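Local atomic coordinates of peptide chain release factor RF2 (PDB entry 2IHR), a protein that recognises the stop codons UGA and UAA on the ribosome and directs the release of the finished polypeptide at the end of translation. Residues Tyr140-Phe143 and Ala144-Gly148. Sequence-based numbering, arbitrary orientation.
Sequences YTRF and AERQG
The guanidinium of Arg-142 meets Glu-145 CB at its edge, in plane, while the carboxylate comes in obliquely, the two planar groups 30° apart. NH1 of Arg-142 forms a salt bridge with OE2 of Glu-145 at 3.0 Å. The arginine chain, bent at chi2 and chi3, curls back so that its CD also lies against that oxygen. The buried Phe-143 ring and the partly exposed Gln-147 amide lie 21° apart, CE1 standing 3.9 Å from NE2 of Gln-147. Spacings of three and four residues illustrate the periodicity of the last turn of helix 127-145; its end is made by a Schellman motif, Phe-149 N bonding to Ala-144 O and Gly-148 N weakly to Glu-145 O, with Gly-148 at positive phi as C-prime. The final turn keeps nearly straight backbone bonds, among them Arg-146 N to Arg-142 O (3.0 Å). The guanidiniums of Arg-142 and Arg-146 approach with NH2 atoms 3.0 Å apart, a closeness consistent with their shared anion, Asp-338, which salt-bridges Arg-142 NE and Arg-146 NH2. An alanine in place of Arg-142 would probably leave Glu-145 without its mate and Asp-338 with Arg-146 as its remaining partner here. Phe-143 meanwhile packs on Met-342 and Ile-345 of helix 342-353.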
loop_
_atom_site.group_PDB
_atom_site.type_symbol
_atom_site.label_atom_id
_atom_site.label_comp_id
_atom_site.label_asym_id
_atom_site.label_seq_id
_atom_site.Cartn_x
_atom_site.Cartn_y
_atom_site.Cartn_z
ATOM N N TYR A 140 -3.465 5.256 -10.333
ATOM C CA TYR A 140 -3.149 4.009 -9.636
ATOM C C TYR A 140 -3.259 2.781 -10.552
ATOM O O TYR A 140 -2.582 1.784 -10.367
ATOM C CB TYR A 140 -4.071 3.867 -8.418
ATOM C CG TYR A 140 -3.793 4.901 -7.362
ATOM C CD1 TYR A 140 -2.538 5.014 -6.811
ATOM C CD2 TYR A 140 -4.763 5.822 -6.970
ATOM C CE1 TYR A 140 -2.228 6.011 -5.923
ATOM C CE2 TYR A 140 -4.465 6.831 -6.048
ATOM C CZ TYR A 140 -3.191 6.926 -5.541
ATOM O OH TYR A 140 -2.832 7.971 -4.701
ATOM N N THR A 141 -4.114 2.851 -11.557
ATOM C CA THR A 141 -4.252 1.716 -12.442
ATOM C C THR A 141 -2.992 1.668 -13.287
ATOM O O THR A 141 -2.416 0.616 -13.467
ATOM C CB THR A 141 -5.503 1.852 -13.317
ATOM O OG1 THR A 141 -6.661 1.633 -12.509
ATOM C CG2 THR A 141 -5.518 0.816 -14.378
ATOM N N ARG A 142 -2.552 2.820 -13.789
ATOM C CA ARG A 142 -1.315 2.847 -14.573
ATOM C C ARG A 142 -0.155 2.447 -13.663
ATOM O O ARG A 142 0.809 1.818 -14.113
ATOM C CB ARG A 142 -1.012 4.250 -15.169
ATOM C CG ARG A 142 -1.863 4.700 -16.341
ATOM C CD ARG A 142 -1.450 3.957 -17.647
ATOM N NE ARG A 142 -0.132 4.362 -18.114
ATOM C CZ ARG A 142 0.968 3.629 -17.984
ATOM N NH1 ARG A 142 0.879 2.423 -17.423
ATOM N NH2 ARG A 142 2.175 4.145 -18.307
ATOM N N PHE A 143 -0.235 2.823 -12.390
ATOM C CA PHE A 143 0.840 2.496 -11.457
ATOM C C PHE A 143 0.986 0.991 -11.350
ATOM O O PHE A 143 2.088 0.450 -11.416
ATOM C CB PHE A 143 0.558 3.043 -10.067
ATOM C CG PHE A 143 1.468 2.483 -9.020
ATOM C CD1 PHE A 143 2.828 2.814 -9.006
ATOM C CD2 PHE A 143 0.997 1.565 -8.097
ATOM C CE1 PHE A 143 3.714 2.227 -8.090
ATOM C CE2 PHE A 143 1.872 0.960 -7.164
ATOM C CZ PHE A 143 3.233 1.294 -7.171
ATOM N N ALA A 144 -0.140 0.322 -11.173
ATOM C CA ALA A 144 -0.149 -1.127 -11.056
ATOM C C ALA A 144 0.411 -1.719 -12.355
ATOM O O ALA A 144 1.306 -2.553 -12.351
ATOM C CB ALA A 144 -1.582 -1.601 -10.819
ATOM N N GLU A 145 -0.147 -1.251 -13.455
ATOM C CA GLU A 145 0.224 -1.636 -14.805
ATOM C C GLU A 145 1.747 -1.761 -14.905
ATOM O O GLU A 145 2.271 -2.840 -15.155
ATOM C CB GLU A 145 -0.282 -0.536 -15.752
ATOM C CG GLU A 145 -0.687 -0.913 -17.161
ATOM C CD GLU A 145 -1.679 0.116 -17.761
ATOM O OE1 GLU A 145 -2.825 0.252 -17.222
ATOM O OE2 GLU A 145 -1.311 0.791 -18.765
ATOM N N ARG A 146 2.444 -0.649 -14.689
ATOM C CA ARG A 146 3.893 -0.604 -14.783
ATOM C C ARG A 146 4.664 -1.277 -13.656
ATOM O O ARG A 146 5.897 -1.217 -13.585
ATOM C CB ARG A 146 4.369 0.854 -14.966
ATOM C CG ARG A 146 3.922 1.870 -13.903
ATOM C CD ARG A 146 4.597 3.251 -14.093
ATOM N NE ARG A 146 3.985 4.096 -15.135
ATOM C CZ ARG A 146 4.642 5.087 -15.753
ATOM N NH1 ARG A 146 5.910 5.342 -15.446
ATOM N NH2 ARG A 146 4.041 5.860 -16.652
ATOM N N GLN A 147 3.961 -1.973 -12.790
ATOM C CA GLN A 147 4.665 -2.612 -11.699
ATOM C C GLN A 147 4.497 -4.133 -11.753
ATOM O O GLN A 147 5.089 -4.875 -10.974
ATOM C CB GLN A 147 4.142 -2.037 -10.383
ATOM C CG GLN A 147 5.201 -1.874 -9.341
ATOM C CD GLN A 147 6.106 -0.723 -9.651
ATOM O OE1 GLN A 147 7.153 -0.528 -9.013
ATOM N NE2 GLN A 147 5.703 0.072 -10.638
ATOM N N GLY A 148 3.693 -4.583 -12.704
ATOM C CA GLY A 148 3.434 -5.997 -12.834
ATOM C C GLY A 148 2.430 -6.473 -11.803
ATOM O O GLY A 148 2.596 -7.531 -11.209
#